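Local coordinates for capsular polysaccharide biosynthesis protein (Burkholderia pseudomallei, PDB 4BQN), which binds coenzyme A and is probably an acetyltransferase in the biosynthesis of capsular polysaccharide, at residues E171-G174 / G175-I178. The protein carries 1 engineered substitution. Sequence-based numbering, arbitrary orientation. Where two conformers were deposited one is given.
With COA (coenzyme A), chain C.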
ATOM      1  N   GLU A 171      -5.670  16.318  -3.470  1.00 16.05           N
ATOM      2  CA  GLU A 171      -4.961  17.176  -4.419  0.60 17.67           C
ATOM      3  C   GLU A 171      -4.694  16.458  -5.742  1.00 17.72           C
ATOM      4  O   GLU A 171      -4.750  17.086  -6.800  1.00 21.35           O
ATOM      5  CB  GLU A 171      -3.652  17.716  -3.827  0.60 20.39           C
ATOM      6  CG  GLU A 171      -2.953  18.750  -4.704  0.60 27.37           C
ATOM      7  CD  GLU A 171      -1.711  19.350  -4.066  0.60 40.21           C
ATOM      8  OE1 GLU A 171      -1.710  19.582  -2.839  0.60 43.06           O
ATOM      9  OE2 GLU A 171      -0.731  19.595  -4.802  0.60 47.73           O
ATOM     10  N   ASN A 172      -4.429  15.153  -5.681  1.00 15.55           N
ATOM     11  CA  ASN A 172      -4.199  14.354  -6.891  1.00 16.37           C
ATOM     12  C   ASN A 172      -5.477  13.824  -7.549  1.00 16.58           C
ATOM     13  O   ASN A 172      -5.406  13.043  -8.506  1.00 18.43           O
ATOM     14  CB  ASN A 172      -3.205  13.213  -6.628  1.00 18.20           C
ATOM     15  CG  ASN A 172      -3.664  12.268  -5.532  1.00 17.55           C
ATOM     16  OD1 ASN A 172      -4.417  12.661  -4.641  1.00 21.67           O
ATOM     17  ND2 ASN A 172      -3.200  11.018  -5.582  1.00 17.47           N
ATOM     18  N   ASP A 173      -6.627  14.250  -7.027  1.00 15.21           N
ATOM     19  CA  ASP A 173      -7.935  13.997  -7.652  1.00 15.14           C
ATOM     20  C   ASP A 173      -8.679  15.318  -7.817  1.00 14.83           C
ATOM     21  O   ASP A 173      -9.881  15.409  -7.545  1.00 16.15           O
ATOM     22  CB  ASP A 173      -8.764  12.999  -6.822  1.00 14.04           C
ATOM     23  CG  ASP A 173     -10.047  12.565  -7.526  1.00 14.48           C
ATOM     24  OD1 ASP A 173     -10.031  12.428  -8.773  1.00 14.33           O
ATOM     25  OD2 ASP A 173     -11.080  12.352  -6.838  1.00 14.73           O
ATOM     26  N   GLY A 174      -7.953  16.344  -8.264  1.00 16.84           N
ATOM     27  CA  GLY A 174      -8.551  17.638  -8.598  1.00 18.42           C
ATOM     28  C   GLY A 174      -9.099  18.391  -7.397  1.00 19.10           C
ATOM     29  O   GLY A 174      -9.980  19.229  -7.543  1.00 22.19           O
ATOM     30  N   GLY A 175      -8.574  18.097  -6.209  1.00 18.69           N
ATOM     31  CA  GLY A 175      -9.023  18.770  -4.991  1.00 17.78           C
ATOM     32  C   GLY A 175     -10.327  18.243  -4.406  1.00 17.08           C
ATOM     33  O   GLY A 175     -10.901  18.873  -3.521  1.00 21.71           O
ATOM     34  N   LYS A 176     -10.791  17.091  -4.878  1.00 16.88           N
ATOM     35  CA  LYS A 176     -11.979  16.451  -4.313  1.00 15.60           C
ATOM     36  C   LYS A 176     -11.622  15.616  -3.087  1.00 13.91           C
ATOM     37  O   LYS A 176     -10.788  14.715  -3.187  1.00 15.22           O
ATOM     38  CB  LYS A 176     -12.643  15.559  -5.362  1.00 16.79           C
ATOM     39  CG  LYS A 176     -13.852  14.824  -4.820  1.00 16.83           C
ATOM     40  CD  LYS A 176     -14.342  13.750  -5.779  1.00 15.42           C
ATOM     41  CE  LYS A 176     -15.228  12.770  -5.025  1.00 18.12           C
ATOM     42  NZ  LYS A 176     -15.689  11.626  -5.862  1.00 19.79           N
ATOM     43  N   GLN A 177     -12.267  15.894  -1.949  1.00 14.45           N
ATOM     44  CA  GLN A 177     -12.032  15.136  -0.717  0.70 15.96           C
ATOM     45  C   GLN A 177     -12.304  13.652  -0.957  1.00 13.12           C
ATOM     46  O   GLN A 177     -13.265  13.300  -1.621  1.00 15.17           O
ATOM     47  CB  GLN A 177     -12.930  15.673   0.405  0.70 21.58           C
ATOM     48  CG  GLN A 177     -12.683  15.074   1.784  0.70 21.39           C
ATOM     49  CD  GLN A 177     -13.463  15.799   2.868  0.70 28.35           C
ATOM     50  OE1 GLN A 177     -13.070  16.876   3.320  0.70 38.91           O
ATOM     51  NE2 GLN A 177     -14.574  15.210   3.292  0.70 34.40           N
ATOM     52  N   ILE A 178     -11.444  12.781  -0.418  1.00 13.01           N
ATOM     53  CA  ILE A 178     -11.642  11.341  -0.567  1.00 12.30           C
ATOM     54  C   ILE A 178     -12.959  10.931   0.103  1.00 11.69           C
ATOM     55  O   ILE A 178     -13.218  11.296   1.249  1.00 15.44           O
ATOM     56  CB  ILE A 178     -10.454  10.531  -0.004  1.00 11.84           C
ATOM     57  CG1 ILE A 178      -9.196  10.841  -0.814  1.00 12.69           C
ATOM     58  CG2 ILE A 178     -10.780   9.048  -0.019  1.00 13.92           C
ATOM     59  CD1 ILE A 178      -7.949  10.084  -0.379  1.00 15.14           C
TER
HETATM   60  N1A COA C 320       2.699   7.933   2.926  0.88 11.01           N
HETATM   61  C2A COA C 320       3.889   8.035   2.281  0.88 11.40           C
HETATM   62  N3A COA C 320       4.005   7.891   0.950  0.88 11.17           N
HETATM   63  C4A COA C 320       2.898   7.672   0.205  0.88 11.15           C
HETATM   64  C5A COA C 320       1.588   7.561   0.835  0.88 10.57           C
HETATM   65  C6A COA C 320       1.536   7.708   2.284  0.88 10.19           C
HETATM   66  N6A COA C 320       0.356   7.608   2.930  0.88 11.13           N
HETATM   67  N7A COA C 320       0.668   7.335  -0.132  0.88 12.43           N
HETATM   68  C8A COA C 320       1.346   7.316  -1.307  0.88 11.16           C
HETATM   69  N9A COA C 320       2.671   7.489  -1.095  0.88 11.19           N
HETATM   70  C1B COA C 320       3.747   7.584  -2.089  0.88 12.15           C
HETATM   71  C2B COA C 320       3.578   6.716  -3.324  0.88 13.86           C
HETATM   72  O2B COA C 320       4.105   5.409  -3.090  0.88 13.58           O
HETATM   73  C3B COA C 320       4.386   7.526  -4.325  0.88 13.79           C
HETATM   74  O3B COA C 320       5.776   7.276  -4.041  0.88 14.72           O
HETATM   75  P3B COA C 320       6.954   7.718  -5.043  0.44 16.82           P
HETATM   76  O7A COA C 320       8.182   7.098  -4.424  0.44 21.14           O
HETATM   77  O8A COA C 320       6.575   7.099  -6.362  0.44 16.50           O
HETATM   78  O9A COA C 320       6.960   9.228  -5.057  0.44 17.89           O
HETATM   79  C4B COA C 320       4.067   8.970  -3.940  0.88 12.45           C
HETATM   80  O4B COA C 320       3.676   8.931  -2.566  0.88 12.21           O
HETATM   81  C5B COA C 320       2.963   9.615  -4.778  0.88 13.86           C
HETATM   82  O5B COA C 320       1.817   8.778  -4.680  0.88 13.60           O
HETATM   83  P1A COA C 320       0.364   9.362  -4.418  0.88 14.06           P
HETATM   84  O1A COA C 320      -0.531   8.174  -4.224  0.88 13.79           O
HETATM   85  O2A COA C 320       0.390  10.395  -3.331  0.88 14.79           O
HETATM   86  O3A COA C 320      -0.052  10.152  -5.744  0.88 15.21           O
HETATM   87  P2A COA C 320      -0.202   9.774  -7.304  0.88 14.17           P
HETATM   88  O4A COA C 320       0.846  10.556  -8.054  0.88 17.02           O
HETATM   89  O5A COA C 320      -1.645  10.034  -7.637  0.88 15.04           O
HETATM   90  O6A COA C 320       0.135   8.225  -7.444  0.88 13.66           O
HETATM   91  CBP COA C 320       0.003   5.833  -7.321  0.88 15.21           C
HETATM   92  CCP COA C 320      -0.787   7.137  -7.228  0.88 15.05           C
HETATM   93  CDP COA C 320      -0.919   4.641  -7.094  0.88 18.35           C
HETATM   94  CEP COA C 320       0.541   5.711  -8.737  0.88 19.76           C
HETATM   95  CAP COA C 320       1.141   5.890  -6.268  0.88 13.61           C
HETATM   96  OAP COA C 320       0.590   5.800  -4.953  0.88 12.62           O
HETATM   97  C9P COA C 320       2.265   4.873  -6.382  0.88 19.90           C
HETATM   98  O9P COA C 320       3.211   5.078  -7.132  0.88 22.45           O
HETATM   99  N8P COA C 320       2.223   3.790  -5.599  0.88 18.41           N
HETATM  100  C7P COA C 320       3.288   2.795  -5.590  0.88 22.56           C
HETATM  101  C6P COA C 320       3.313   1.869  -6.793  0.88 26.53           C
HETATM  102  C5P COA C 320       2.019   1.102  -6.824  0.88 32.56           C
HETATM  103  O5P COA C 320       1.047   1.523  -7.433  0.88 26.92           O
HETATM  104  N4P COA C 320       2.022  -0.034  -6.152  0.88 38.10           N
HETATM  105  C3P COA C 320       0.859  -0.873  -6.085  0.88 35.62           C
HETATM  106  C2P COA C 320       0.476  -1.094  -4.640  0.88 27.88           C
HETATM  107  S1P COA C 320      -1.205  -1.577  -4.599  0.88 26.50           S
HETATM  108  O   HOH W   1     -11.293  12.133  -4.112  1.00 16.43           O
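Asp-173 and Lys-176 meet at the two ends of a type I' beta turn, in the loop between helices 153-167 and 183-189. The turn closes through Lys-176 N to Asp-173 O, at 3.3 Å and 162° at the hydrogen; the donor sits well above the carbonyl plane. Positive phi with small psi at Gly-174 and Gly-175 fits type I', and positive phi favours glycine; this bare corner is the exposed, solvent side. The close-packed side is where buried Asp-173 lies against Pro-67 and Val-80 and alongside the Lys-176 chain. Both side chains start anti to the backbone N (chi1 178° in Lys-176) and run side by side in the same direction, with Asp-173 OD2 3.7 Å from Lys-176 CD. Their charged ends do not pair directly but share Tyr-65 OH, while Arg-83 and Ser-79 hold Asp-173 OD1 and Asp-179 takes the ammonium of Lys-176. One water lies within hydrogen-bonding distance of both residues, 2.7 Å from Asp-173 OD2 and 2.8 Å from Lys-176 O. The preceding residue, Asn-172, sends its side chain away from that carboxylate, to coenzyme A: its amide ND2 gives a nearly straight hydrogen bond (172°) to pyrophosphate oxygen O5A of coenzyme A, 2.8 Å away.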